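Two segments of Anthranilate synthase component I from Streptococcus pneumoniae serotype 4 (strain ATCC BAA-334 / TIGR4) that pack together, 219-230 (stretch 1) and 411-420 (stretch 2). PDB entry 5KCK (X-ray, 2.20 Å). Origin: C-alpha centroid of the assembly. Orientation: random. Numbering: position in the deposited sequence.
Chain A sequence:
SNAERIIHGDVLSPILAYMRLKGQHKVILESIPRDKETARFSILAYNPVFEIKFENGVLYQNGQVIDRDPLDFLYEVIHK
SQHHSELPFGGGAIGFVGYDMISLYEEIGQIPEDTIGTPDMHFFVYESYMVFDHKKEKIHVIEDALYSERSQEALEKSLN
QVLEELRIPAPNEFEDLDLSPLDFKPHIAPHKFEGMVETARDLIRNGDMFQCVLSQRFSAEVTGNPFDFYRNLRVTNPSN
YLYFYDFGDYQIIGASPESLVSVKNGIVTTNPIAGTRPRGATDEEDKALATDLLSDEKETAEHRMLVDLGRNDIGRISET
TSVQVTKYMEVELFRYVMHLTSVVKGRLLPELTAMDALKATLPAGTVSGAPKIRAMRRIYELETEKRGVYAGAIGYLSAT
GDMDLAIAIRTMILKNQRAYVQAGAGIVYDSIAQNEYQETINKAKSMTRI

Stretch 1, residues 219-230: SAEVTGNPFDFY
Stretch 2, residues 411-420: TMILKNQRAY

The most unusual feature of this contact is an arginine that folds back over its own strand pairing to grip a serine on the neighbouring strand. R418 leaves its backbone with CA-to-CB pointing away from stretch 1, yet its rotamer (chi1 m, chi2 t, chi3 p, chi4 75°) returns the guanidinium to S219. Two donors converge on one acceptor: R418 NH2 lies 2.8 Å and R418 NE 2.9 Å from S219 OG, both hydrogen bonds, with the hydroxyl oxygen at the edge of the guanidinium, near its plane. S219 holds chi1 at p (69°). One guanidinium face lies over A220 CA and E221 N, so the planar group covers the backbone while its edge does the bonding.

Beneath this clasp is a short antiparallel ladder. Strand 219-221 and strand 418-420 run at 160°, with axes 4.4 Å apart at closest approach. The register pairs S219 with Y420, A220 with A419 and E221 with R418. The central pair is the hydrogen-bonded one, CA to CA 5.2 Å: A220 N donates to A419 O at 3.0 Å, and A419 N donates to A220 O at 2.7 Å. The outer pairs are non-hydrogen-bonded and closer, CA to CA 4.4 Å for both S219 with Y420 and E221 with R418. There the same carbonyls accept CA-H...O contacts, S219 CA to A419 O at 3.0 Å and R418 CA to A220 O at 3.1 Å. Past the ladder, V222 N adds a nearly straight hydrogen bond to Q417 O, 3.1 Å at 175°.

Stretch 2 is itself a hairpin. Strands 411-415 and 418-420 are joined by a type I' turn from K415 to R418, in which N416 (60/29) and Q417 (63/23) take positive phi. K415 N to R418 O (3.0 Å) and R418 N to K415 O (2.9 Å) close the turn; I413 N to Y420 O (2.9 Å) and Y420 N to I413 O (2.7 Å) continue the pairing. Strand 418-420 therefore lies between strand 411-415 and strand 219-221.

In two of the three pairs the side chains share a face. S219 and Y420 share one, where S219 CB comes 3.5 Å from Y420 CD2; A220 and A419 share the other. E221 and R418 diverge. Small alanines accompany an apolar row: V222 (chi1 m) sets CG1 4.1 Å from both A419 CB and L414 CG.

After E221 the strand ends, V222 keeps one backbone bond to the hairpin, and the chain returns as a helix at P226. G224 adopts 80/-166, where a CB would jam against the preceding carbonyl oxygen. N225 (chi1 t) caps the helix from 226 through a weak bond, F227 N to N225 OD1 at 3.0 Å. P226 and F229 point toward the hairpin. P226 CB meets L414 CD2 at 3.4 Å, and F229 (chi1 t, chi2 83°) places CZ 3.6 Å from CE of selenomethionine M412 (chi1 t, chi2 t, chi3 m). M412 SE sits over the F229 ring face, 4.5 Å from the ring centroid, a sulfur-aromatic type of contact favoured by selenium's polarizability.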

# COMPACT_ATOMS: atom_id res chain seq x y z
N SER A 219 -24.74 22.25 -7.90
CA SER A 219 -23.68 23.11 -7.38
C SER A 219 -24.04 23.65 -6.01
O SER A 219 -25.21 23.71 -5.62
CB SER A 219 -23.36 24.25 -8.36
OG SER A 219 -24.40 25.20 -8.45
N ALA A 220 -23.00 24.04 -5.27
CA ALA A 220 -23.14 24.59 -3.93
C ALA A 220 -22.12 25.70 -3.71
O ALA A 220 -21.04 25.69 -4.31
CB ALA A 220 -22.94 23.51 -2.85
N GLU A 221 -22.48 26.64 -2.84
CA GLU A 221 -21.52 27.62 -2.35
C GLU A 221 -20.39 26.91 -1.61
O GLU A 221 -20.64 26.10 -0.71
CB GLU A 221 -22.22 28.60 -1.41
CG GLU A 221 -23.34 29.39 -2.03
CD GLU A 221 -24.11 30.19 -1.00
OE1 GLU A 221 -24.79 29.56 -0.16
OE2 GLU A 221 -24.02 31.43 -1.02
N VAL A 222 -19.15 27.19 -2.00
CA VAL A 222 -18.02 26.47 -1.41
C VAL A 222 -17.93 26.79 0.07
O VAL A 222 -18.02 27.95 0.48
CB VAL A 222 -16.70 26.78 -2.13
CG1 VAL A 222 -16.76 26.35 -3.58
CG2 VAL A 222 -16.34 28.27 -2.02
N THR A 223 -17.79 25.75 0.88
CA THR A 223 -17.47 25.89 2.29
C THR A 223 -16.40 24.87 2.62
O THR A 223 -16.32 23.81 2.00
CB THR A 223 -18.71 25.70 3.18
OG1 THR A 223 -18.33 25.71 4.56
CG2 THR A 223 -19.41 24.38 2.86
N GLY A 224 -15.56 25.20 3.59
CA GLY A 224 -14.47 24.33 3.92
C GLY A 224 -13.29 24.47 2.97
O GLY A 224 -13.19 25.41 2.18
N ASN A 225 -12.40 23.49 3.06
CA ASN A 225 -11.11 23.52 2.38
C ASN A 225 -11.13 22.54 1.21
O ASN A 225 -11.37 21.34 1.42
CB ASN A 225 -10.01 23.15 3.37
CG ASN A 225 -8.60 23.34 2.81
OD1 ASN A 225 -8.36 23.22 1.61
ND2 ASN A 225 -7.66 23.60 3.70
N PRO A 226 -10.87 22.99 -0.03
CA PRO A 226 -10.89 22.06 -1.17
C PRO A 226 -9.82 20.98 -1.10
O PRO A 226 -10.08 19.82 -1.43
CB PRO A 226 -10.68 22.98 -2.38
CG PRO A 226 -9.98 24.19 -1.82
CD PRO A 226 -10.52 24.37 -0.43
N PHE A 227 -8.60 21.35 -0.69
CA PHE A 227 -7.53 20.38 -0.59
C PHE A 227 -7.85 19.30 0.44
O PHE A 227 -7.55 18.11 0.22
CB PHE A 227 -6.22 21.09 -0.25
CG PHE A 227 -5.02 20.21 -0.30
CD1 PHE A 227 -4.59 19.69 -1.51
CD2 PHE A 227 -4.33 19.87 0.86
CE1 PHE A 227 -3.48 18.86 -1.56
CE2 PHE A 227 -3.23 19.05 0.80
CZ PHE A 227 -2.80 18.54 -0.41
N ASP A 228 -8.47 19.67 1.56
CA ASP A 228 -8.84 18.64 2.53
C ASP A 228 -9.89 17.70 1.96
O ASP A 228 -9.90 16.51 2.30
CB ASP A 228 -9.35 19.27 3.83
CG ASP A 228 -8.22 19.86 4.67
OD1 ASP A 228 -7.03 19.62 4.36
OD2 ASP A 228 -8.54 20.56 5.66
N PHE A 229 -10.77 18.20 1.10
CA PHE A 229 -11.67 17.31 0.38
C PHE A 229 -10.88 16.31 -0.46
O PHE A 229 -11.19 15.11 -0.46
CB PHE A 229 -12.63 18.13 -0.49
CG PHE A 229 -13.53 17.29 -1.35
CD1 PHE A 229 -14.70 16.76 -0.84
CD2 PHE A 229 -13.21 17.04 -2.68
CE1 PHE A 229 -15.53 15.99 -1.63
CE2 PHE A 229 -14.04 16.27 -3.48
CZ PHE A 229 -15.20 15.75 -2.95
N TYR A 230 -9.85 16.78 -1.17
CA TYR A 230 -9.00 15.86 -1.93
C TYR A 230 -8.34 14.83 -1.01
O TYR A 230 -8.33 13.64 -1.33
CB TYR A 230 -7.94 16.62 -2.73
CG TYR A 230 -7.08 15.69 -3.57
CD1 TYR A 230 -7.61 15.04 -4.67
CD2 TYR A 230 -5.74 15.45 -3.26
CE1 TYR A 230 -6.84 14.17 -5.45
CE2 TYR A 230 -4.96 14.59 -4.02
CZ TYR A 230 -5.52 13.95 -5.12
OH TYR A 230 -4.77 13.09 -5.90
N THR A 411 -15.93 14.07 -11.20
CA THR A 411 -15.01 15.19 -11.16
C THR A 411 -15.76 16.43 -10.69
O THR A 411 -16.86 16.72 -11.19
CB THR A 411 -14.39 15.42 -12.53
OG1 THR A 411 -13.63 14.26 -12.90
CG2 THR A 411 -13.48 16.63 -12.53
N MSE A 412 -15.18 17.14 -9.74
CA MSE A 412 -15.75 18.37 -9.23
C MSE A 412 -14.99 19.61 -9.72
O MSE A 412 -13.76 19.62 -9.77
CB MSE A 412 -15.78 18.33 -7.69
CG MSE A 412 -16.30 19.57 -7.00
SE MSE A 412 -16.12 19.43 -5.04
CE MSE A 412 -17.39 17.97 -4.74
N ILE A 413 -15.72 20.66 -10.08
CA ILE A 413 -15.14 21.92 -10.51
C ILE A 413 -15.41 22.96 -9.43
O ILE A 413 -16.57 23.18 -9.05
CB ILE A 413 -15.72 22.40 -11.85
CG1 ILE A 413 -15.77 21.26 -12.88
CG2 ILE A 413 -14.94 23.60 -12.37
CD1 ILE A 413 -14.46 20.57 -13.08
N LEU A 414 -14.35 23.61 -8.96
CA LEU A 414 -14.46 24.72 -8.01
C LEU A 414 -14.16 26.02 -8.75
O LEU A 414 -13.02 26.25 -9.16
CB LEU A 414 -13.52 24.53 -6.83
CG LEU A 414 -14.19 23.88 -5.62
CD1 LEU A 414 -14.63 22.48 -5.96
CD2 LEU A 414 -13.25 23.87 -4.45
N LYS A 415 -15.18 26.86 -8.91
CA LYS A 415 -15.04 28.10 -9.64
C LYS A 415 -16.21 29.00 -9.29
O LYS A 415 -17.30 28.51 -8.95
CB LYS A 415 -14.98 27.85 -11.16
CG LYS A 415 -14.55 29.04 -12.00
CD LYS A 415 -14.50 28.66 -13.48
CE LYS A 415 -13.95 29.79 -14.32
NZ LYS A 415 -14.60 31.11 -14.02
N ASN A 416 -16.00 30.31 -9.36
CA ASN A 416 -17.04 31.30 -9.08
C ASN A 416 -17.57 31.16 -7.65
O ASN A 416 -18.74 31.44 -7.38
CB ASN A 416 -18.20 31.18 -10.08
CG ASN A 416 -17.72 31.07 -11.52
OD1 ASN A 416 -16.88 31.84 -11.97
ND2 ASN A 416 -18.24 30.08 -12.25
N GLN A 417 -16.70 30.70 -6.75
CA GLN A 417 -17.05 30.46 -5.34
C GLN A 417 -18.12 29.38 -5.19
O GLN A 417 -18.81 29.33 -4.17
CB GLN A 417 -17.47 31.76 -4.65
CG GLN A 417 -16.53 32.93 -4.89
CD GLN A 417 -15.39 32.97 -3.90
OE1 GLN A 417 -14.22 32.80 -4.26
NE2 GLN A 417 -15.72 33.21 -2.63
N ARG A 418 -18.26 28.51 -6.18
CA ARG A 418 -19.20 27.40 -6.13
C ARG A 418 -18.47 26.10 -6.43
O ARG A 418 -17.35 26.09 -6.95
CB ARG A 418 -20.35 27.59 -7.13
CG ARG A 418 -21.27 28.75 -6.80
CD ARG A 418 -22.48 28.81 -7.73
NE ARG A 418 -23.46 27.76 -7.46
CZ ARG A 418 -24.30 27.77 -6.43
NH1 ARG A 418 -24.26 28.78 -5.56
NH2 ARG A 418 -25.16 26.78 -6.26
N ALA A 419 -19.11 24.98 -6.08
CA ALA A 419 -18.59 23.65 -6.37
C ALA A 419 -19.59 22.94 -7.27
O ALA A 419 -20.76 22.80 -6.91
CB ALA A 419 -18.37 22.86 -5.08
N TYR A 420 -19.13 22.50 -8.44
CA TYR A 420 -20.01 21.91 -9.44
C TYR A 420 -19.73 20.42 -9.58
O TYR A 420 -18.57 20.02 -9.77
CB TYR A 420 -19.84 22.58 -10.81
CG TYR A 420 -20.01 24.09 -10.81
CD1 TYR A 420 -18.92 24.93 -10.58
CD2 TYR A 420 -21.24 24.67 -11.06
CE1 TYR A 420 -19.07 26.31 -10.61
CE2 TYR A 420 -21.40 26.03 -11.09
CZ TYR A 420 -20.32 26.85 -10.86
OH TYR A 420 -20.50 28.22 -10.88